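Local coordinates for virulence protein vsdE (Salmonella enterica, PDB 5LQ6), which acts as a cysteine hydrolase effector that suppresses host immune responses and contributes to bacterial virulence, at residues A[18-23]-A[34-39]; A[79-84]-A[113-118]; A[120-125]-A[210-215]; A[147-152]-A[166-171]. The protein carries 4 engineered substitutions. All coordinates share one frame; numbering follows the deposited sequence. Where two conformers were deposited one is given.

Contact 1 closes first along the chain and contact 2 follows; contact 4, the 147-152/166-171 strand pair, is nested inside the loop closed by contact 3. The centres of contacts 1 and 2 lie about 12 Å apart, joined by Arg18 NE, probably hydrogen-bonded to Ile114 O of helix 108-116. Contacts 3 and 4, centres about 9 Å apart, share the antiparallel sheet, where strand 209-212 borders strand 147-157. Contact 2 lies about 12 Å from contact 4 and 13 Å from contact 3, centre to centre, bringing helix 76-89 against the sheet. This helix-on-sheet core fits the papain-like clan CA, with Cys76, His165 and Asp185 forming a probable catalytic triad.

Contact 1. Residues A[18-23]-A[34-39]; sequences RINSKN and RIKDAL
The end of helix 12-19 meets the last turn of helix 29-38 with the backbones closest at Ile19 and Lys36, whose CA atoms are 6.5 Å apart. Beyond that point the first chain turns away, and the turn is closed by Ser21: its OG reaches back 2.8 Å to Arg18 O in the carbonyl plane, on a lone pair, while Ser21 N bonds to the same oxygen. The second helix stops at Ala38, and Leu39 leaves in an extended conformation. Ile19 carries the apolar contact with the tip of its longer branch. Its chi1 of -146° lies well away from a staggered value and sets CG2 in the crowded position between backbone N and carbonyl carbon, while CG1 and CD1 run out to the other helix. CD1 comes within 3.5 Å of Lys36 CA, so the methyl presses on main chain as much as on side chain. The same CD1 is 4.0 Å from Ile35 CG2 and equally far, 4.0 Å, from Leu39 CD2. The Lys36 chain leaves anti to its backbone N, bends at chi4 (64°) and crosses Asn20 at about a right angle, giving a weak hydrogen bond from NZ to Asn20 OD1 of 3.1 Å on the exposed side of the contact. Asn20 ND2 is held more firmly by Ile16 O one turn back. Helix 108-116 closes over the apolar side, with Ile114 touching both Ile19 and Ile35; Leu78 and Cys82 of helix 76-89 pack against Ile35 and Leu39, where strand 39-41 begins.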
loop_
_atom_site.group_PDB
_atom_site.type_symbol
_atom_site.label_atom_id
_atom_site.label_comp_id
_atom_site.label_asym_id
_atom_site.label_seq_id
_atom_site.Cartn_x
_atom_site.Cartn_y
_atom_site.Cartn_z
ATOM N N ARG A 18 -3.280 -4.223 19.783
ATOM C CA ARG A 18 -2.067 -3.368 19.642
ATOM C C ARG A 18 -2.361 -1.899 19.723
ATOM O O ARG A 18 -1.666 -1.151 20.397
ATOM C CB ARG A 18 -1.349 -3.725 18.342
ATOM C CG ARG A 18 -0.692 -5.085 18.341
ATOM C CD ARG A 18 0.176 -5.352 17.117
ATOM N NE ARG A 18 -0.641 -5.473 15.906
ATOM C CZ ARG A 18 -1.022 -6.608 15.356
ATOM N NH1 ARG A 18 -0.700 -7.766 15.899
ATOM N NH2 ARG A 18 -1.747 -6.588 14.217
ATOM N N ILE A 19 -3.420 -1.466 19.034
ATOM C CA ILE A 19 -3.754 -0.067 18.953
ATOM C C ILE A 19 -4.194 0.524 20.304
ATOM O O ILE A 19 -4.018 1.706 20.588
ATOM C CB ILE A 19 -4.782 0.127 17.799
ATOM C CG1 ILE A 19 -4.601 1.445 17.106
ATOM C CG2 ILE A 19 -6.220 -0.169 18.257
ATOM C CD1 ILE A 19 -5.526 1.549 15.913
ATOM N N ASN A 20 -4.728 -0.327 21.186
ATOM C CA ASN A 20 -5.143 0.127 22.500
ATOM C C ASN A 20 -4.136 -0.135 23.617
ATOM O O ASN A 20 -4.389 0.157 24.781
ATOM C CB ASN A 20 -6.465 -0.587 22.873
ATOM C CG ASN A 20 -7.634 -0.068 22.096
ATOM O OD1 ASN A 20 -7.940 1.076 22.240
ATOM N ND2 ASN A 20 -8.236 -0.880 21.238
ATOM N N SER A 21 -2.964 -0.699 23.263
ATOM C CA SER A 21 -2.041 -1.128 24.315
ATOM C C SER A 21 -1.357 0.034 25.023
ATOM O O SER A 21 -1.192 1.088 24.460
ATOM C CB SER A 21 -1.064 -2.095 23.726
ATOM O OG SER A 21 -0.273 -1.432 22.848
ATOM N N LYS A 22 -0.949 -0.227 26.254
ATOM C CA LYS A 22 -0.314 0.799 27.061
ATOM C C LYS A 22 1.206 0.768 26.878
ATOM O O LYS A 22 1.873 1.743 27.261
ATOM C CB LYS A 22 -0.660 0.602 28.537
ATOM C CG LYS A 22 -2.149 0.712 28.869
ATOM C CD LYS A 22 -2.815 1.941 28.285
ATOM C CE LYS A 22 -4.197 2.193 28.934
ATOM N NZ LYS A 22 -5.413 1.686 28.203
ATOM N N ASN A 23 1.727 -0.299 26.273
ATOM C CA ASN A 23 3.159 -0.516 26.025
ATOM C C ASN A 23 3.616 0.225 24.782
ATOM O O ASN A 23 4.015 -0.379 23.782
ATOM C CB ASN A 23 3.535 -2.021 25.953
ATOM C CG ASN A 23 2.656 -2.838 25.006
ATOM O OD1 ASN A 23 1.520 -3.081 25.334
ATOM N ND2 ASN A 23 3.211 -3.360 23.890
ATOM N N ARG A 34 -3.842 9.194 16.314
ATOM C CA ARG A 34 -4.301 9.572 14.970
ATOM C C ARG A 34 -4.705 8.338 14.167
ATOM O O ARG A 34 -5.760 8.316 13.497
ATOM C CB ARG A 34 -3.253 10.374 14.224
ATOM C CG ARG A 34 -3.127 11.804 14.716
ATOM C CD ARG A 34 -2.066 12.560 13.916
ATOM N NE ARG A 34 -0.685 12.201 14.291
ATOM C CZ ARG A 34 0.118 12.922 15.089
ATOM N NH1 ARG A 34 -0.296 14.070 15.625
ATOM N NH2 ARG A 34 1.350 12.491 15.358
ATOM N N ILE A 35 -3.911 7.270 14.285
ATOM C CA ILE A 35 -4.276 6.032 13.621
ATOM C C ILE A 35 -5.570 5.444 14.158
ATOM O O ILE A 35 -6.459 5.045 13.373
ATOM C CB ILE A 35 -3.135 4.982 13.654
ATOM C CG1 ILE A 35 -1.914 5.517 12.898
ATOM C CG2 ILE A 35 -3.604 3.657 13.072
ATOM C CD1 ILE A 35 -0.618 4.825 13.247
ATOM N N LYS A 36 -5.708 5.367 15.485
ATOM C CA LYS A 36 -6.900 4.811 16.125
ATOM C C LYS A 36 -8.154 5.581 15.741
ATOM O O LYS A 36 -9.209 4.978 15.541
ATOM C CB LYS A 36 -6.740 4.870 17.643
ATOM C CG LYS A 36 -7.969 4.419 18.397
ATOM C CD LYS A 36 -7.643 3.993 19.827
ATOM C CE LYS A 36 -8.909 3.575 20.547
ATOM N NZ LYS A 36 -9.582 2.367 19.960
ATOM N N ASP A 37 -8.032 6.889 15.681
ATOM C CA ASP A 37 -9.151 7.738 15.302
ATOM C C ASP A 37 -9.612 7.487 13.860
ATOM O O ASP A 37 -10.817 7.533 13.559
ATOM C CB ASP A 37 -8.779 9.216 15.478
ATOM C CG ASP A 37 -8.679 9.630 16.969
ATOM O OD1 ASP A 37 -9.288 8.961 17.847
ATOM O OD2 ASP A 37 -7.935 10.609 17.233
ATOM N N ALA A 38 -8.638 7.267 12.975
ATOM C CA ALA A 38 -8.937 7.125 11.557
ATOM C C ALA A 38 -9.389 5.729 11.192
ATOM O O ALA A 38 -10.132 5.546 10.248
ATOM C CB ALA A 38 -7.748 7.511 10.722
ATOM N N LEU A 39 -8.907 4.729 11.879
ATOM C CA LEU A 39 -9.074 3.360 11.393
ATOM C C LEU A 39 -10.416 2.788 11.738
ATOM O O LEU A 39 -10.867 2.939 12.882
ATOM C CB LEU A 39 -7.963 2.490 11.964
ATOM C CG LEU A 39 -7.833 1.071 11.492
ATOM C CD1 LEU A 39 -7.440 1.113 10.047
ATOM C CD2 LEU A 39 -6.758 0.370 12.265
#

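Contact 2. Residues A[79-84]-A[113-118]; sequences LSACLH and KIIFGH
The side chains of His84 and Phe116 project from neighbouring helices and cross at about a right angle, an oblique ring pair with planes inclined at 75° and centroids 5.7 Å apart. The meeting is lopsided: Phe116 CZ lies at the edge of the imidazole, near its plane and 3.8 Å from His84 CD2, but seen from the phenyl ring the approach is oblique. His84 reaches across because its CG stands anti to the backbone N (chi1 -171°). Phe116 has CG anti to its carbonyl carbon, which points the ring tip first at helix 76-89. There CZ touches the main chain, 3.6 Å from Ala81 O, while CE2 rests 4.1 Å from Ala81 CB. One face of the phenyl ring is occupied from its own helix, with Ile115 CG2 3.6 Å above the plane over the ring centre. The other branch of Ile115, extended through CG1, delivers CD1 to Ala81 CB at 3.9 Å and to the sulphur of Cys82 at 4.3 Å. The Ala81 methyl thus touches both Ile115 CD1 and Phe116 CE2, and the helices are closest at Ala81 and Ile115, with CA atoms 7.4 Å apart. Tyr214 meets Phe116 ring to ring, and Leu94 touches both Cys82 and Ile115. The interface is buried and held by van der Waals contact, mostly apolar, with the Phe116 tip also touching the Ala81 carbonyl and imidazole edge. The imidazole's polar partner lies outside the two segments: His84 NE2 is hydrogen-bonded to Tyr214 N, consistent with an acceptor nitrogen and a neutral imidazole protonated at ND1.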
loop_
_atom_site.group_PDB
_atom_site.type_symbol
_atom_site.label_atom_id
_atom_site.label_comp_id
_atom_site.label_asym_id
_atom_site.label_seq_id
_atom_site.Cartn_x
_atom_site.Cartn_y
_atom_site.Cartn_z
ATOM N N LEU A 79 -3.660 4.524 4.352
ATOM C CA LEU A 79 -4.501 3.991 3.282
ATOM C C LEU A 79 -3.873 2.793 2.598
ATOM O O LEU A 79 -4.502 1.786 2.339
ATOM C CB LEU A 79 -4.845 5.048 2.254
ATOM C CG LEU A 79 -5.790 6.185 2.680
ATOM C CD1 LEU A 79 -5.794 7.230 1.631
ATOM C CD2 LEU A 79 -7.162 5.558 2.882
ATOM N N SER A 80 -2.592 2.934 2.261
ATOM C CA SER A 80 -1.919 1.871 1.529
ATOM C C SER A 80 -1.768 0.612 2.342
ATOM O O SER A 80 -1.832 -0.490 1.825
ATOM C CB SER A 80 -0.567 2.354 1.044
ATOM O OG SER A 80 -0.653 3.469 0.181
ATOM N N ALA A 81 -1.542 0.765 3.662
ATOM C CA ALA A 81 -1.441 -0.382 4.543
ATOM C C ALA A 81 -2.789 -1.075 4.730
ATOM O O ALA A 81 -2.879 -2.307 4.682
ATOM C CB ALA A 81 -0.895 0.081 5.879
ATOM N N CYS A 82 -3.835 -0.311 4.877
ATOM C CA CYS A 82 -5.214 -0.820 4.929
ATOM C C CYS A 82 -5.531 -1.637 3.676
ATOM O O CYS A 82 -6.030 -2.738 3.716
ATOM C CB CYS A 82 -6.224 0.304 5.038
ATOM S SG CYS A 82 -6.333 1.062 6.675
ATOM N N LEU A 83 -5.226 -1.040 2.521
ATOM C CA LEU A 83 -5.512 -1.728 1.272
ATOM C C LEU A 83 -4.716 -2.996 1.169
ATOM O O LEU A 83 -5.201 -4.022 0.709
ATOM C CB LEU A 83 -5.225 -0.788 0.093
ATOM C CG LEU A 83 -5.530 -1.339 -1.287
ATOM C CD1 LEU A 83 -6.972 -1.821 -1.380
ATOM C CD2 LEU A 83 -5.237 -0.279 -2.354
ATOM N N HIS A 84 -3.422 -2.959 1.519
ATOM C CA HIS A 84 -2.599 -4.161 1.493
ATOM C C HIS A 84 -3.147 -5.296 2.351
ATOM O O HIS A 84 -3.140 -6.462 1.975
ATOM C CB HIS A 84 -1.176 -3.792 1.886
ATOM C CG HIS A 84 -0.174 -4.872 1.694
ATOM N ND1 HIS A 84 0.289 -5.240 0.453
ATOM C CD2 HIS A 84 0.521 -5.617 2.574
ATOM C CE1 HIS A 84 1.158 -6.213 0.572
ATOM N NE2 HIS A 84 1.342 -6.452 1.854
ATOM N N LYS A 113 3.516 -1.885 12.405
ATOM C CA LYS A 113 3.475 -2.572 13.687
ATOM C C LYS A 113 2.023 -2.744 14.159
ATOM O O LYS A 113 1.649 -3.786 14.672
ATOM C CB LYS A 113 4.315 -1.828 14.711
ATOM C CG LYS A 113 5.791 -2.113 14.573
ATOM C CD LYS A 113 6.655 -1.317 15.540
ATOM C CE LYS A 113 8.105 -1.604 15.250
ATOM N NZ LYS A 113 8.962 -0.944 16.266
ATOM N N ILE A 114 1.200 -1.714 13.951
ATOM C CA ILE A 114 -0.208 -1.808 14.387
ATOM C C ILE A 114 -1.005 -2.771 13.497
ATOM O O ILE A 114 -1.666 -3.642 13.984
ATOM C CB ILE A 114 -0.865 -0.423 14.385
ATOM C CG1 ILE A 114 -0.172 0.451 15.441
ATOM C CG2 ILE A 114 -2.385 -0.545 14.568
ATOM C CD1 ILE A 114 -0.684 1.865 15.459
ATOM N N ILE A 115 -0.936 -2.580 12.172
ATOM C CA ILE A 115 -1.803 -3.350 11.276
ATOM C C ILE A 115 -1.323 -4.779 11.083
ATOM O O ILE A 115 -2.104 -5.697 11.084
ATOM C CB ILE A 115 -1.993 -2.605 9.943
ATOM C CG1 ILE A 115 -2.922 -1.419 10.185
ATOM C CG2 ILE A 115 -2.576 -3.536 8.878
ATOM C CD1 ILE A 115 -3.073 -0.495 9.004
ATOM N N PHE A 116 -0.021 -4.973 10.924
ATOM C CA PHE A 116 0.533 -6.298 10.626
ATOM C C PHE A 116 1.205 -6.985 11.791
ATOM O O PHE A 116 1.371 -8.211 11.750
ATOM C CB PHE A 116 1.510 -6.241 9.430
ATOM C CG PHE A 116 0.884 -5.601 8.206
ATOM C CD1 PHE A 116 -0.052 -6.297 7.474
ATOM C CD2 PHE A 116 1.234 -4.286 7.851
ATOM C CE1 PHE A 116 -0.659 -5.662 6.351
ATOM C CE2 PHE A 116 0.606 -3.683 6.766
ATOM C CZ PHE A 116 -0.314 -4.378 6.066
ATOM N N GLY A 117 1.529 -6.228 12.839
ATOM C CA GLY A 117 2.198 -6.786 13.999
ATOM C C GLY A 117 3.698 -6.800 13.934
ATOM O O GLY A 117 4.370 -7.341 14.869
ATOM N N HIS A 118 4.270 -6.235 12.874
ATOM C CA HIS A 118 5.710 -6.073 12.697
ATOM C C HIS A 118 5.934 -5.190 11.508
ATOM O O HIS A 118 5.027 -5.026 10.672
ATOM C CB HIS A 118 6.392 -7.453 12.493
ATOM C CG HIS A 118 5.846 -8.240 11.356
ATOM N ND1 HIS A 118 4.915 -9.245 11.517
ATOM C CD2 HIS A 118 6.117 -8.193 10.033
ATOM C CE1 HIS A 118 4.605 -9.744 10.330
ATOM N NE2 HIS A 118 5.344 -9.146 9.421
#

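Contact 3. Residues A[120-125]-A[210-215]; sequences LNQSYS and YVRAYD. Engineered in segment 120-125: Ser125 (natural residue Cys).
Two hydrogen bonds, one between backbones and one from backbone N to a side-chain hydroxyl, hold the loop 120-125 against segment 210-215, both centred on Ser123 and Val211. Ser123 N donates to Val211 O at 2.8 Å, nearly along the C=O axis. In return Val211 N donates to Ser123 OG at 3.0 Å, almost straight at 170°: the hydroxyl, in the crowded position between N and carbonyl carbon (chi1 69°), accepts it and itself donates a hydrogen bond to Tyr124 O. Water 1 adds a bridge, donating to both Asn121 OD1 (2.6 Å) and Ala213 O (2.7 Å). The loop runs roughly antiparallel, at 161°, to strand 209-212, an outermost strand of the antiparallel sheet that pairs along its other edge with strand 147-157, in a fold of the papain-like clan CA. Among flat groups, the Gln122 amide and the Tyr210 ring are nearly parallel, with NE2 3.7 Å from Tyr210 CB; Ser123 O lies in plane at the ring edge, 3.5 Å from CD2. The engineered Ser125 places CB 3.6 Å from Tyr210 OH, whose hydrogen bond goes to Glu208. Apolar contact comes from Leu120: CD2 reaches Tyr214 CA at 3.7 Å and the edge of its ring, while CB lies along the extended Arg212 chain. Charge is settled beyond the pair, where the Arg212 guanidinium makes salt bridges to Asp112 and Asp166, and Asp112 also receives Leu120 N.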
loop_
_atom_site.group_PDB
_atom_site.type_symbol
_atom_site.label_atom_id
_atom_site.label_comp_id
_atom_site.label_asym_id
_atom_site.label_seq_id
_atom_site.Cartn_x
_atom_site.Cartn_y
_atom_site.Cartn_z
ATOM N N LEU A 120 7.192 -4.427 7.900
ATOM C CA LEU A 120 7.293 -5.296 6.727
ATOM C C LEU A 120 8.706 -5.158 6.131
ATOM O O LEU A 120 9.270 -4.099 6.132
ATOM C CB LEU A 120 6.240 -4.913 5.681
ATOM C CG LEU A 120 4.794 -4.888 6.143
ATOM C CD1 LEU A 120 3.872 -4.543 4.979
ATOM C CD2 LEU A 120 4.428 -6.231 6.802
ATOM N N ASN A 121 9.280 -6.251 5.710
ATOM C CA ASN A 121 10.666 -6.178 5.197
ATOM C C ASN A 121 10.619 -5.494 3.823
ATOM O O ASN A 121 9.705 -5.715 3.042
ATOM C CB ASN A 121 11.332 -7.554 5.075
ATOM C CG ASN A 121 10.509 -8.524 4.246
ATOM O OD1 ASN A 121 9.289 -8.433 4.221
ATOM N ND2 ASN A 121 11.168 -9.453 3.574
ATOM N N GLN A 122 11.575 -4.632 3.613
ATOM C CA GLN A 122 11.635 -3.823 2.416
ATOM C C GLN A 122 12.627 -4.415 1.429
ATOM O O GLN A 122 13.486 -5.229 1.761
ATOM C CB GLN A 122 12.075 -2.420 2.770
ATOM C CG GLN A 122 11.140 -1.677 3.670
ATOM C CD GLN A 122 11.184 -0.195 3.411
ATOM O OE1 GLN A 122 12.226 0.425 3.596
ATOM N NE2 GLN A 122 10.063 0.377 2.926
ATOM N N SER A 123 12.492 -3.974 0.200
ATOM C CA SER A 123 13.491 -4.134 -0.835
ATOM C C SER A 123 14.606 -3.184 -0.590
ATOM O O SER A 123 14.487 -2.238 0.159
ATOM C CB SER A 123 12.879 -3.814 -2.204
ATOM O OG SER A 123 12.600 -2.432 -2.307
ATOM N N TYR A 124 15.683 -3.379 -1.362
ATOM C CA TYR A 124 16.692 -2.347 -1.549
ATOM C C TYR A 124 16.050 -1.178 -2.319
ATOM O O TYR A 124 14.989 -1.342 -2.930
ATOM C CB TYR A 124 17.857 -2.883 -2.372
ATOM C CG TYR A 124 18.648 -3.981 -1.741
ATOM C CD1 TYR A 124 19.184 -3.828 -0.454
ATOM C CD2 TYR A 124 18.932 -5.147 -2.452
ATOM C CE1 TYR A 124 19.965 -4.828 0.120
ATOM C CE2 TYR A 124 19.698 -6.161 -1.889
ATOM C CZ TYR A 124 20.221 -5.992 -0.604
ATOM O OH TYR A 124 20.989 -7.011 -0.063
ATOM N N SER A 125 16.692 -0.020 -2.295
ATOM C CA SER A 125 16.215 1.142 -3.004
ATOM C C SER A 125 16.239 0.867 -4.516
ATOM O O SER A 125 17.202 0.278 -5.043
ATOM C CB SER A 125 17.072 2.356 -2.646
ATOM O OG SER A 125 16.638 3.501 -3.338
ATOM N N TYR A 210 10.897 2.056 -2.760
ATOM C CA TYR A 210 11.042 0.829 -1.988
ATOM C C TYR A 210 9.770 0.049 -2.075
ATOM O O TYR A 210 8.725 0.634 -2.187
ATOM C CB TYR A 210 11.295 1.120 -0.508
ATOM C CG TYR A 210 12.548 1.881 -0.239
ATOM C CD1 TYR A 210 12.587 3.247 -0.363
ATOM C CD2 TYR A 210 13.691 1.213 0.061
ATOM C CE1 TYR A 210 13.759 3.974 -0.149
ATOM C CE2 TYR A 210 14.879 1.926 0.303
ATOM C CZ TYR A 210 14.891 3.285 0.171
ATOM O OH TYR A 210 16.076 3.971 0.402
ATOM N N VAL A 211 9.881 -1.278 -2.083
ATOM C CA VAL A 211 8.751 -2.180 -2.146
ATOM C C VAL A 211 8.729 -3.003 -0.877
ATOM O O VAL A 211 9.772 -3.466 -0.438
ATOM C CB VAL A 211 8.908 -3.106 -3.368
ATOM C CG1 VAL A 211 7.686 -3.991 -3.579
ATOM C CG2 VAL A 211 9.185 -2.271 -4.633
ATOM N N ARG A 212 7.570 -3.166 -0.250
ATOM C CA ARG A 212 7.448 -4.045 0.906
ATOM C C ARG A 212 6.139 -4.836 0.804
ATOM O O ARG A 212 5.230 -4.459 0.066
ATOM C CB ARG A 212 7.549 -3.302 2.225
ATOM C CG ARG A 212 6.393 -2.406 2.585
ATOM C CD ARG A 212 6.797 -1.514 3.790
ATOM N NE ARG A 212 5.648 -1.018 4.565
ATOM C CZ ARG A 212 4.908 0.049 4.254
ATOM N NH1 ARG A 212 5.173 0.805 3.218
ATOM N NH2 ARG A 212 3.898 0.389 5.045
ATOM N N ALA A 213 6.050 -5.911 1.554
ATOM C CA ALA A 213 4.886 -6.770 1.525
ATOM C C ALA A 213 4.772 -7.623 2.759
ATOM O O ALA A 213 5.812 -8.016 3.337
ATOM C CB ALA A 213 4.890 -7.623 0.308
ATOM N N TYR A 214 3.553 -7.901 3.139
ATOM C CA TYR A 214 3.248 -8.746 4.285
ATOM C C TYR A 214 3.352 -10.183 3.876
ATOM O O TYR A 214 2.787 -10.562 2.882
ATOM C CB TYR A 214 1.804 -8.449 4.768
ATOM C CG TYR A 214 1.311 -9.290 5.913
ATOM C CD1 TYR A 214 2.005 -9.345 7.114
ATOM C CD2 TYR A 214 0.132 -10.006 5.798
ATOM C CE1 TYR A 214 1.528 -10.101 8.183
ATOM C CE2 TYR A 214 -0.346 -10.768 6.854
ATOM C CZ TYR A 214 0.368 -10.820 8.031
ATOM O OH TYR A 214 -0.125 -11.619 9.063
ATOM N N ASP A 215 4.061 -10.952 4.700
ATOM C CA ASP A 215 4.212 -12.385 4.569
ATOM C C ASP A 215 3.898 -13.016 5.941
ATOM O O ASP A 215 2.836 -13.611 6.077
ATOM C CB ASP A 215 5.643 -12.689 4.149
ATOM C CG ASP A 215 5.883 -14.162 3.920
ATOM O OD1 ASP A 215 5.005 -14.985 4.278
ATOM O OD2 ASP A 215 6.961 -14.496 3.379
HETATM O O HOH W 1 7.130 -8.578 5.603
#

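Contact 4. Residues A[147-152]-A[166-171]; sequences SFIISA and DFNAVV
One face of the Phe167 ring is covered by Ile150, whose CB sits 3.7 Å above the plane, offset toward the rim, as a CH-pi contact. Ile150 CG2 closes in on Phe167 CZ at 3.5 Å, and Ala152 CB lies at the edge of the ring. The crowded chi1 of Phe167 (54°) swings the ring over the partner strand. Ala169 O lies at the edge of the Phe148 ring, near its plane. Further along the same sheet face, Ile150 CD1 rests on Ala169 CB at 4.0 Å. Beneath these side chains the strands pair antiparallel: Phe148 with Ala169 and Ile150 with Phe167 are hydrogen-bonded pairs, the straightest bond being Ile150 N to Phe167 O (2.8 Å, 169°). On the reverse face, Ser151 OG donates to Asp166 OD1 at 2.7 Å, coming from above the carboxylate plane. Asp166 is further gripped by salt bridges, OD1 with Arg164 and OD2 with Arg212, so this buried carboxylate is probably ionised. Near the other end, water 2 accepts from Asn168 ND2, donates to Phe148 O (2.8 Å) and bonds to Ser147 OG. These two strands form the middle of the antiparallel sheet as a hairpin, flanked by 209-212 beyond 147-157 and by 180-184 beyond 163-172. Helix 76-89 covers the Ile149 and Asn168 face, where Ser80 O takes a second bond from Asn168 ND2; Ile136 of helix 129-143 packs on Phe148 and Ala169, while Phe167 touches Asp185 of the probable catalytic triad.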
loop_
_atom_site.group_PDB
_atom_site.type_symbol
_atom_site.label_atom_id
_atom_site.label_comp_id
_atom_site.label_asym_id
_atom_site.label_seq_id
_atom_site.Cartn_x
_atom_site.Cartn_y
_atom_site.Cartn_z
ATOM N N SER A 147 1.150 -8.828 -4.425
ATOM C CA SER A 147 0.672 -7.611 -3.806
ATOM C C SER A 147 1.728 -6.913 -2.978
ATOM O O SER A 147 2.416 -7.559 -2.150
ATOM C CB SER A 147 -0.528 -7.947 -2.937
ATOM O OG SER A 147 -1.011 -6.771 -2.269
ATOM N N PHE A 148 1.905 -5.611 -3.192
ATOM C CA PHE A 148 3.010 -4.870 -2.625
ATOM C C PHE A 148 2.594 -3.469 -2.220
ATOM O O PHE A 148 1.655 -2.913 -2.782
ATOM C CB PHE A 148 4.171 -4.763 -3.614
ATOM C CG PHE A 148 4.641 -6.091 -4.172
ATOM C CD1 PHE A 148 3.990 -6.656 -5.259
ATOM C CD2 PHE A 148 5.639 -6.784 -3.504
ATOM C CE1 PHE A 148 4.380 -7.898 -5.724
ATOM C CE2 PHE A 148 6.031 -8.039 -3.997
ATOM C CZ PHE A 148 5.364 -8.549 -5.089
ATOM N N ILE A 149 3.319 -2.900 -1.266
ATOM C CA ILE A 149 3.217 -1.485 -0.929
ATOM C C ILE A 149 4.468 -0.801 -1.489
ATOM O O ILE A 149 5.584 -1.305 -1.277
ATOM C CB ILE A 149 3.093 -1.179 0.571
ATOM C CG1 ILE A 149 1.911 -1.931 1.188
ATOM C CG2 ILE A 149 2.957 0.306 0.823
ATOM C CD1 ILE A 149 1.856 -1.854 2.731
ATOM N N ILE A 150 4.271 0.320 -2.171
ATOM C CA ILE A 150 5.389 1.068 -2.743
ATOM C C ILE A 150 5.579 2.315 -1.939
ATOM O O ILE A 150 4.592 3.025 -1.639
ATOM C CB ILE A 150 5.140 1.447 -4.196
ATOM C CG1 ILE A 150 4.529 0.293 -4.989
ATOM C CG2 ILE A 150 6.395 2.019 -4.844
ATOM C CD1 ILE A 150 5.370 -0.906 -5.088
ATOM N N SER A 151 6.800 2.661 -1.574
ATOM C CA SER A 151 7.130 3.925 -0.912
ATOM C C SER A 151 8.049 4.706 -1.833
ATOM O O SER A 151 9.107 4.191 -2.248
ATOM C CB SER A 151 7.828 3.659 0.424
ATOM O OG SER A 151 7.009 3.004 1.326
ATOM N N ALA A 152 7.632 5.911 -2.195
ATOM C CA ALA A 152 8.401 6.791 -3.064
ATOM C C ALA A 152 8.891 7.970 -2.257
ATOM O O ALA A 152 8.185 8.546 -1.437
ATOM C CB ALA A 152 7.575 7.237 -4.199
ATOM N N ASP A 166 3.220 6.779 -0.155
ATOM C CA ASP A 166 2.981 5.351 -0.284
ATOM C C ASP A 166 1.762 5.089 -1.151
ATOM O O ASP A 166 0.823 5.847 -1.162
ATOM C CB ASP A 166 2.734 4.676 1.069
ATOM C CG ASP A 166 3.996 4.362 1.863
ATOM O OD1 ASP A 166 5.063 4.901 1.533
ATOM O OD2 ASP A 166 3.893 3.570 2.818
ATOM N N PHE A 167 1.832 3.988 -1.898
ATOM C CA PHE A 167 0.754 3.507 -2.738
ATOM C C PHE A 167 0.921 1.994 -2.904
ATOM O O PHE A 167 1.714 1.386 -2.192
ATOM C CB PHE A 167 0.643 4.290 -4.046
ATOM C CG PHE A 167 1.923 4.354 -4.851
ATOM C CD1 PHE A 167 2.913 5.224 -4.492
ATOM C CD2 PHE A 167 2.135 3.509 -5.935
ATOM C CE1 PHE A 167 4.083 5.310 -5.227
ATOM C CE2 PHE A 167 3.311 3.584 -6.662
ATOM C CZ PHE A 167 4.283 4.461 -6.290
ATOM N N ASN A 168 0.165 1.388 -3.771
ATOM C CA ASN A 168 0.093 -0.068 -3.871
ATOM C C ASN A 168 0.341 -0.566 -5.275
ATOM O O ASN A 168 0.258 0.173 -6.251
ATOM C CB ASN A 168 -1.264 -0.606 -3.377
ATOM C CG ASN A 168 -1.553 -0.246 -1.930
ATOM O OD1 ASN A 168 -1.837 0.901 -1.603
ATOM N ND2 ASN A 168 -1.461 -1.243 -1.067
ATOM N N ALA A 169 0.701 -1.834 -5.400
ATOM C CA ALA A 169 0.862 -2.448 -6.706
ATOM C C ALA A 169 0.387 -3.909 -6.565
ATOM O O ALA A 169 0.751 -4.601 -5.600
ATOM C CB ALA A 169 2.283 -2.391 -7.175
ATOM N N VAL A 170 -0.413 -4.370 -7.525
ATOM C CA VAL A 170 -0.884 -5.735 -7.562
ATOM C C VAL A 170 -0.711 -6.293 -8.956
ATOM O O VAL A 170 -1.028 -5.635 -9.937
ATOM C CB VAL A 170 -2.345 -5.853 -7.126
ATOM C CG1 VAL A 170 -2.909 -7.266 -7.223
ATOM C CG2 VAL A 170 -2.551 -5.376 -5.682
ATOM N N VAL A 171 -0.225 -7.512 -9.028
ATOM C CA VAL A 171 -0.132 -8.236 -10.324
ATOM C C VAL A 171 -1.474 -8.850 -10.648
ATOM O O VAL A 171 -2.072 -9.587 -9.829
ATOM C CB VAL A 171 0.964 -9.319 -10.261
ATOM C CG1 VAL A 171 1.010 -10.103 -11.563
ATOM C CG2 VAL A 171 2.314 -8.734 -9.925
HETATM O O HOH W 2 -0.801 -4.061 -2.005
#